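Local coordinates for Ketoacyl_synth_N domain-containing protein (Photorhabdus luminescens subsp. laumondii, PDB 6SMO) that lines part of a pocket holding a poly-beta-keto chain in complex with a PKS_KS domain-containing protein, and probably takes part in beta-ketoacyl synthase chemistry, at residues C[94-99]-C[178-183]. Sequence-based numbering, arbitrary orientation.
Sequences NRVGIY and AEVMLC
Met-181 lies over the backbone of Gly-97, its SD 3.5 Å from Gly-97 CA, where the glycine puts no side chain in the way. The two residues are paired in a parallel ladder, strand 96-99 beside strand 180-183, within the central sheet of this thiolase-fold domain. The Met-181 chain bends at chi2 (-69°), placing SD above the neighbouring strand. From there the sulfur makes an oblique Met-aromatic contact with Tyr-99, 4.9 Å from the ring centroid, and its methyl CE reaches Tyr-99 CE1 at 3.8 Å. Helix 161-175 packs on this face through Ala-169, Ala-172 and Ile-173, while the Tyr-99 hydroxyl is hydrogen-bonded to Gln-151.

The face bearing Val-96, Ile-98, Val-180 and Leu-182 is aliphatic. The Val-96 and Val-180 side chains lie side by side and point the same way, and Val-96 CG1 also meets Leu-182 CD2 at 4.1 Å. Ile-98 packs on Leu-142 of helix 137-146, and Val-180 and Leu-182 pack on Val-226 of strand 218-229, the antiparallel neighbour of strand 180-187.

Between the faces runs the backbone ladder. Arg-95 O opens it by accepting two bonds, from Glu-179 N at 3.0 Å and from Val-180 N at 3.3 Å. Gly-97 uses both its polar backbone atoms, N donating weakly to Val-180 O and O accepting from Leu-182 N at 3.0 Å; Tyr-99 N then donates to Leu-182 O.

At the partly exposed start of the ladder, Arg-95 and Glu-179 form a salt bridge, guanidinium and carboxylate only 18° from coplanar. Arg-95 NH2 makes weak bonds to both Glu-179 carboxylate oxygens and is also hydrogen-bonded to Gly-176 O, but the principal bond runs from Arg-95 NE to the syn side of Glu-179 OE2, at 2.6 Å.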
loop_
_atom_site.group_PDB
_atom_site.type_symbol
_atom_site.label_atom_id
_atom_site.label_comp_id
_atom_site.label_asym_id
_atom_site.label_seq_id
_atom_site.Cartn_x
_atom_site.Cartn_y
_atom_site.Cartn_z
ATOM N N ASN C 94 -13.799 0.670 15.309
ATOM C CA ASN C 94 -14.385 0.436 13.959
ATOM C C ASN C 94 -14.631 1.767 13.235
ATOM O O ASN C 94 -14.871 1.719 12.012
ATOM C CB ASN C 94 -15.686 -0.370 14.035
ATOM C CG ASN C 94 -15.495 -1.777 14.561
ATOM O OD1 ASN C 94 -14.371 -2.210 14.808
ATOM N ND2 ASN C 94 -16.589 -2.502 14.734
ATOM N N ARG C 95 -14.586 2.901 13.949
ATOM C CA ARG C 95 -14.890 4.253 13.403
ATOM C C ARG C 95 -13.632 5.136 13.402
ATOM O O ARG C 95 -13.791 6.375 13.405
ATOM C CB ARG C 95 -16.005 4.913 14.223
ATOM C CG ARG C 95 -17.294 4.106 14.307
ATOM C CD ARG C 95 -17.899 3.777 12.954
ATOM N NE ARG C 95 -18.157 4.960 12.142
ATOM C CZ ARG C 95 -18.592 4.941 10.884
ATOM N NH1 ARG C 95 -18.820 3.792 10.269
ATOM N NH2 ARG C 95 -18.796 6.078 10.242
ATOM N N VAL C 96 -12.435 4.536 13.385
ATOM C CA VAL C 96 -11.132 5.268 13.311
ATOM C C VAL C 96 -10.232 4.571 12.285
ATOM O O VAL C 96 -10.012 3.352 12.427
ATOM C CB VAL C 96 -10.433 5.359 14.683
ATOM C CG1 VAL C 96 -9.197 6.244 14.616
ATOM C CG2 VAL C 96 -11.374 5.844 15.776
ATOM N N GLY C 97 -9.734 5.326 11.298
ATOM C CA GLY C 97 -8.836 4.836 10.233
ATOM C C GLY C 97 -7.490 5.542 10.260
ATOM O O GLY C 97 -7.347 6.517 11.026
ATOM N N ILE C 98 -6.536 5.056 9.460
ATOM C CA ILE C 98 -5.143 5.588 9.361
ATOM C C ILE C 98 -4.780 5.728 7.878
ATOM O O ILE C 98 -4.716 4.690 7.195
ATOM C CB ILE C 98 -4.146 4.668 10.097
ATOM C CG1 ILE C 98 -4.558 4.406 11.549
ATOM C CG2 ILE C 98 -2.733 5.229 10.011
ATOM C CD1 ILE C 98 -4.022 3.112 12.107
ATOM N N TYR C 99 -4.544 6.959 7.410
ATOM C CA TYR C 99 -4.115 7.271 6.020
ATOM C C TYR C 99 -2.655 7.738 6.028
ATOM O O TYR C 99 -2.325 8.687 6.764
ATOM C CB TYR C 99 -5.052 8.298 5.379
ATOM C CG TYR C 99 -6.187 7.676 4.607
ATOM C CD1 TYR C 99 -7.224 7.030 5.262
ATOM C CD2 TYR C 99 -6.215 7.708 3.222
ATOM C CE1 TYR C 99 -8.268 6.446 4.562
ATOM C CE2 TYR C 99 -7.251 7.129 2.507
ATOM C CZ TYR C 99 -8.281 6.495 3.179
ATOM O OH TYR C 99 -9.306 5.922 2.484
ATOM N N ALA C 178 -15.734 6.659 8.509
ATOM C CA ALA C 178 -15.169 6.769 9.874
ATOM C C ALA C 178 -15.394 8.184 10.423
ATOM O O ALA C 178 -15.571 9.113 9.612
ATOM C CB ALA C 178 -13.703 6.414 9.848
ATOM N N GLU C 179 -15.385 8.331 11.753
ATOM C CA GLU C 179 -15.578 9.622 12.470
ATOM C C GLU C 179 -14.228 10.323 12.664
ATOM O O GLU C 179 -14.204 11.563 12.583
ATOM C CB GLU C 179 -16.254 9.409 13.827
ATOM C CG GLU C 179 -17.759 9.582 13.783
ATOM C CD GLU C 179 -18.471 8.597 12.874
ATOM O OE1 GLU C 179 -19.152 9.046 11.932
ATOM O OE2 GLU C 179 -18.340 7.380 13.111
ATOM N N VAL C 180 -13.165 9.559 12.939
ATOM C CA VAL C 180 -11.779 10.074 13.163
ATOM C C VAL C 180 -10.850 9.449 12.115
ATOM O O VAL C 180 -11.122 8.309 11.691
ATOM C CB VAL C 180 -11.292 9.777 14.596
ATOM C CG1 VAL C 180 -10.000 10.512 14.917
ATOM C CG2 VAL C 180 -12.355 10.098 15.636
ATOM N N MET C 181 -9.801 10.176 11.718
ATOM C CA MET C 181 -8.774 9.715 10.743
ATOM C C MET C 181 -7.399 10.275 11.129
ATOM O O MET C 181 -7.275 11.509 11.247
ATOM C CB MET C 181 -9.117 10.171 9.321
ATOM C CG MET C 181 -10.118 9.275 8.622
ATOM S SD MET C 181 -9.424 7.648 8.246
ATOM C CE MET C 181 -10.790 6.902 7.359
ATOM N N LEU C 182 -6.413 9.390 11.306
ATOM C CA LEU C 182 -4.982 9.749 11.494
ATOM C C LEU C 182 -4.310 9.785 10.117
ATOM O O LEU C 182 -3.709 8.767 9.722
ATOM C CB LEU C 182 -4.306 8.731 12.423
ATOM C CG LEU C 182 -4.553 8.917 13.921
ATOM C CD1 LEU C 182 -3.945 10.219 14.419
ATOM C CD2 LEU C 182 -6.037 8.857 14.254
ATOM N N CYS C 183 -4.438 10.914 9.412
ATOM C CA CYS C 183 -3.868 11.148 8.058
ATOM C C CYS C 183 -2.526 11.879 8.182
ATOM O O CYS C 183 -2.401 12.736 9.078
ATOM C CB CYS C 183 -4.826 11.950 7.185
ATOM S SG CYS C 183 -5.057 13.655 7.751
#